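Local coordinates for flavoprotein (Thermotoga maritima, PDB 5V8S) that probably transfers electrons as a flavo-diiron oxidoreductase, carrying a mu-oxo-diiron centre here and belonging to a family that binds FMN, at residues 196-201 and 240-245. The protein carries 1 engineered substitution. Sequence-based numbering, arbitrary orientation.
Sequences ESVVER and HGLIWK. With FEO (mu-oxo-diiron), chain C.
H240 NE2 ligates the second iron of the mu-oxo-diiron centre, FE2, at 2.2 Å, and the bridging oxygen lies near the H240 ring plane, off its edge. This is the diiron site of the metallo-beta-lactamase-type domain, with D101, D180 and D102, the engineered position, also coordinating FE2. On the far side of the imidazole, ND1 is hydrogen-bonded to S51 O; with NE2 on the iron and ND1 on this carbonyl, the ring is held at both nitrogens, which should limit its rotation.

From H240, which follows strand 235-238, the loop runs toward helix 196-214. G241 anchors it beside the site, its N bonded to S51 OG and its O to N53 ND2. Contact with the helix begins at L242, whose CB points toward it; the nearest CA atoms, those of V199 and L242, are 8.6 Å apart, leaving the junction to side chains. L242 CD1 lies 4.2 Å from V198 CG1, a methyl-to-methyl contact, and P188 touches both residues.

V199 reaches W244 with CG1, which stands anti to the backbone N (chi1 168°). W244 has its CG anti to the carbonyl carbon (chi1 -63°), and the indole presents CH2, on its benzo ring, to V199; Y202 and L203 of the same helix also touch the W244 side chain. All four meeting residues are buried, yet only 140 Å² is covered in total, consistent with a small apolar seam. Its shortest approach is 3.9 Å, from V199 CG1 to W244 CH2, with the methyl placed obliquely to the indole.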
ATOM      1  N   GLU A 196      18.440  20.379  23.446  1.00 29.06           N
ATOM      2  CA  GLU A 196      18.391  18.938  23.707  1.00 29.91           C
ATOM      3  C   GLU A 196      17.002  18.358  23.489  1.00 30.07           C
ATOM      4  O   GLU A 196      16.878  17.210  23.039  1.00 30.15           O
ATOM      5  CB  GLU A 196      18.852  18.639  25.135  1.00 32.42           C
ATOM      6  CG  GLU A 196      18.654  17.174  25.571  1.00 34.27           C
ATOM      7  CD  GLU A 196      19.506  16.203  24.771  1.00 36.70           C
ATOM      8  OE1 GLU A 196      20.443  16.659  24.085  1.00 37.24           O
ATOM      9  OE2 GLU A 196      19.244  14.981  24.832  1.00 37.13           O
ATOM     10  N   SER A 197      15.947  19.109  23.808  1.00 29.15           N
ATOM     11  CA  SER A 197      14.608  18.564  23.606  1.00 31.11           C
ATOM     12  C   SER A 197      14.295  18.432  22.122  1.00 29.08           C
ATOM     13  O   SER A 197      13.605  17.486  21.722  1.00 30.75           O
ATOM     14  CB  SER A 197      13.556  19.416  24.320  1.00 34.85           C
ATOM     15  OG  SER A 197      13.266  20.611  23.606  1.00 36.61           O
ATOM     16  N   VAL A 198      14.807  19.349  21.295  1.00 28.00           N
ATOM     17  CA  VAL A 198      14.666  19.214  19.847  1.00 26.60           C
ATOM     18  C   VAL A 198      15.424  17.986  19.354  1.00 25.48           C
ATOM     19  O   VAL A 198      14.915  17.207  18.544  1.00 25.20           O
ATOM     20  CB  VAL A 198      15.143  20.494  19.130  1.00 27.78           C
ATOM     21  CG1 VAL A 198      15.224  20.290  17.605  1.00 28.28           C
ATOM     22  CG2 VAL A 198      14.233  21.682  19.485  1.00 28.13           C
ATOM     23  N   VAL A 199      16.656  17.798  19.821  1.00 23.77           N
ATOM     24  CA  VAL A 199      17.435  16.646  19.372  1.00 24.55           C
ATOM     25  C   VAL A 199      16.702  15.347  19.689  1.00 25.96           C
ATOM     26  O   VAL A 199      16.615  14.443  18.847  1.00 24.74           O
ATOM     27  CB  VAL A 199      18.848  16.674  19.977  1.00 23.61           C
ATOM     28  CG1 VAL A 199      19.548  15.341  19.758  1.00 23.51           C
ATOM     29  CG2 VAL A 199      19.652  17.811  19.373  1.00 23.94           C
ATOM     30  N   GLU A 200      16.151  15.236  20.907  1.00 26.69           N
ATOM     31  CA  GLU A 200      15.483  13.996  21.300  1.00 27.94           C
ATOM     32  C   GLU A 200      14.243  13.733  20.460  1.00 27.86           C
ATOM     33  O   GLU A 200      13.970  12.582  20.105  1.00 29.33           O
ATOM     34  CB  GLU A 200      15.123  14.028  22.785  1.00 31.34           C
ATOM     35  CG  GLU A 200      16.354  13.920  23.667  1.00 35.73           C
ATOM     36  CD  GLU A 200      16.052  14.057  25.151  1.00 39.61           C
ATOM     37  OE1 GLU A 200      14.930  13.706  25.564  1.00 42.11           O
ATOM     38  OE2 GLU A 200      16.943  14.514  25.906  1.00 40.66           O
ATOM     39  N   ARG A 201      13.456  14.767  20.154  1.00 27.04           N
ATOM     40  CA  ARG A 201      12.302  14.594  19.284  1.00 26.65           C
ATOM     41  C   ARG A 201      12.724  14.279  17.856  1.00 24.43           C
ATOM     42  O   ARG A 201      11.972  13.644  17.124  1.00 26.00           O
ATOM     43  CB  ARG A 201      11.481  15.877  19.351  1.00 30.46           C
ATOM     44  CG  ARG A 201      10.407  16.058  18.377  1.00 37.55           C
ATOM     45  CD  ARG A 201       9.702  17.408  18.610  1.00 43.22           C
ATOM     46  NE  ARG A 201      10.072  18.058  19.877  1.00 48.01           N
ATOM     47  CZ  ARG A 201      10.405  19.342  19.995  1.00 51.20           C
ATOM     48  NH1 ARG A 201      10.400  20.153  18.934  1.00 52.20           N
ATOM     49  NH2 ARG A 201      10.733  19.818  21.188  1.00 51.96           N
ATOM     50  N   HIS A 240      19.432  17.286   4.598  1.00 16.81           N
ATOM     51  CA  HIS A 240      18.074  17.253   5.126  1.00 17.44           C
ATOM     52  C   HIS A 240      18.143  17.288   6.639  1.00 18.83           C
ATOM     53  O   HIS A 240      18.918  16.543   7.231  1.00 19.85           O
ATOM     54  CB  HIS A 240      17.350  15.953   4.731  1.00 17.47           C
ATOM     55  CG  HIS A 240      17.379  15.650   3.264  1.00 17.33           C
ATOM     56  ND1 HIS A 240      16.719  16.410   2.323  1.00 17.31           N
ATOM     57  CD2 HIS A 240      18.004  14.667   2.581  1.00 17.23           C
ATOM     58  CE1 HIS A 240      16.924  15.900   1.122  1.00 19.33           C
ATOM     59  NE2 HIS A 240      17.694  14.837   1.252  1.00 19.53           N
ATOM     60  N   GLY A 241      17.299  18.120   7.251  1.00 18.11           N
ATOM     61  CA  GLY A 241      17.184  18.147   8.706  1.00 18.58           C
ATOM     62  C   GLY A 241      18.208  19.048   9.385  1.00 19.64           C
ATOM     63  O   GLY A 241      18.685  20.036   8.828  1.00 20.83           O
ATOM     64  N   LEU A 242      18.528  18.687  10.625  1.00 19.75           N
ATOM     65  CA  LEU A 242      19.376  19.500  11.477  1.00 20.07           C
ATOM     66  C   LEU A 242      20.836  19.453  11.042  1.00 20.68           C
ATOM     67  O   LEU A 242      21.338  18.442  10.541  1.00 21.47           O
ATOM     68  CB  LEU A 242      19.295  18.971  12.900  1.00 21.10           C
ATOM     69  CG  LEU A 242      18.053  19.283  13.737  1.00 24.78           C
ATOM     70  CD1 LEU A 242      18.363  18.906  15.173  1.00 25.75           C
ATOM     71  CD2 LEU A 242      17.620  20.756  13.638  1.00 24.76           C
ATOM     72  N   ILE A 243      21.530  20.560  11.319  1.00 21.60           N
ATOM     73  CA  ILE A 243      22.984  20.656  11.258  1.00 21.20           C
ATOM     74  C   ILE A 243      23.520  20.309  12.635  1.00 21.36           C
ATOM     75  O   ILE A 243      22.904  20.657  13.650  1.00 22.39           O
ATOM     76  CB  ILE A 243      23.386  22.086  10.860  1.00 23.35           C
ATOM     77  CG1 ILE A 243      22.927  22.367   9.437  1.00 23.71           C
ATOM     78  CG2 ILE A 243      24.882  22.329  11.031  1.00 26.37           C
ATOM     79  CD1 ILE A 243      22.774  23.827   9.160  1.00 26.31           C
ATOM     80  N   TRP A 244      24.666  19.639  12.680  1.00 20.34           N
ATOM     81  CA  TRP A 244      25.264  19.197  13.937  1.00 21.43           C
ATOM     82  C   TRP A 244      26.594  19.915  14.143  1.00 22.57           C
ATOM     83  O   TRP A 244      27.608  19.546  13.548  1.00 22.61           O
ATOM     84  CB  TRP A 244      25.415  17.679  13.946  1.00 21.44           C
ATOM     85  CG  TRP A 244      24.084  16.988  13.871  1.00 21.87           C
ATOM     86  CD1 TRP A 244      23.252  16.904  12.780  1.00 22.43           C
ATOM     87  CD2 TRP A 244      23.409  16.307  14.938  1.00 22.45           C
ATOM     88  NE1 TRP A 244      22.116  16.201  13.113  1.00 23.17           N
ATOM     89  CE2 TRP A 244      22.193  15.819  14.426  1.00 22.54           C
ATOM     90  CE3 TRP A 244      23.730  16.043  16.268  1.00 22.82           C
ATOM     91  CZ2 TRP A 244      21.294  15.094  15.209  1.00 23.59           C
ATOM     92  CZ3 TRP A 244      22.835  15.329  17.046  1.00 23.37           C
ATOM     93  CH2 TRP A 244      21.634  14.857  16.512  1.00 24.18           C
ATOM     94  N   LYS A 245      26.566  20.942  14.983  1.00 24.28           N
ATOM     95  CA  LYS A 245      27.749  21.705  15.354  1.00 25.59           C
ATOM     96  C   LYS A 245      28.242  21.417  16.762  1.00 26.96           C
ATOM     97  O   LYS A 245      29.437  21.554  17.030  1.00 29.39           O
ATOM     98  CB  LYS A 245      27.444  23.205  15.237  1.00 26.77           C
ATOM     99  CG  LYS A 245      27.385  23.703  13.801  1.00 29.65           C
ATOM    100  CD  LYS A 245      26.755  25.096  13.687  1.00 30.96           C
ATOM    101  CE  LYS A 245      27.573  26.165  14.372  1.00 33.41           C
ATOM    102  NZ  LYS A 245      26.936  27.518  14.221  1.00 34.90           N
TER
HETATM  103 FE1  FEO C 401      19.051  10.801  -2.145  1.00 19.83          FE
HETATM  104 FE2  FEO C 401      18.311  13.699  -0.510  1.00 21.34          FE
HETATM  105  O   FEO C 401      18.544  12.606  -2.022  1.00 21.81           O
HETATM  106  O   HOH W   1      17.211  10.580  -0.947  1.00 54.25           O
HETATM  107  O   HOH W   2      17.106  12.001   0.405  1.00 26.54           O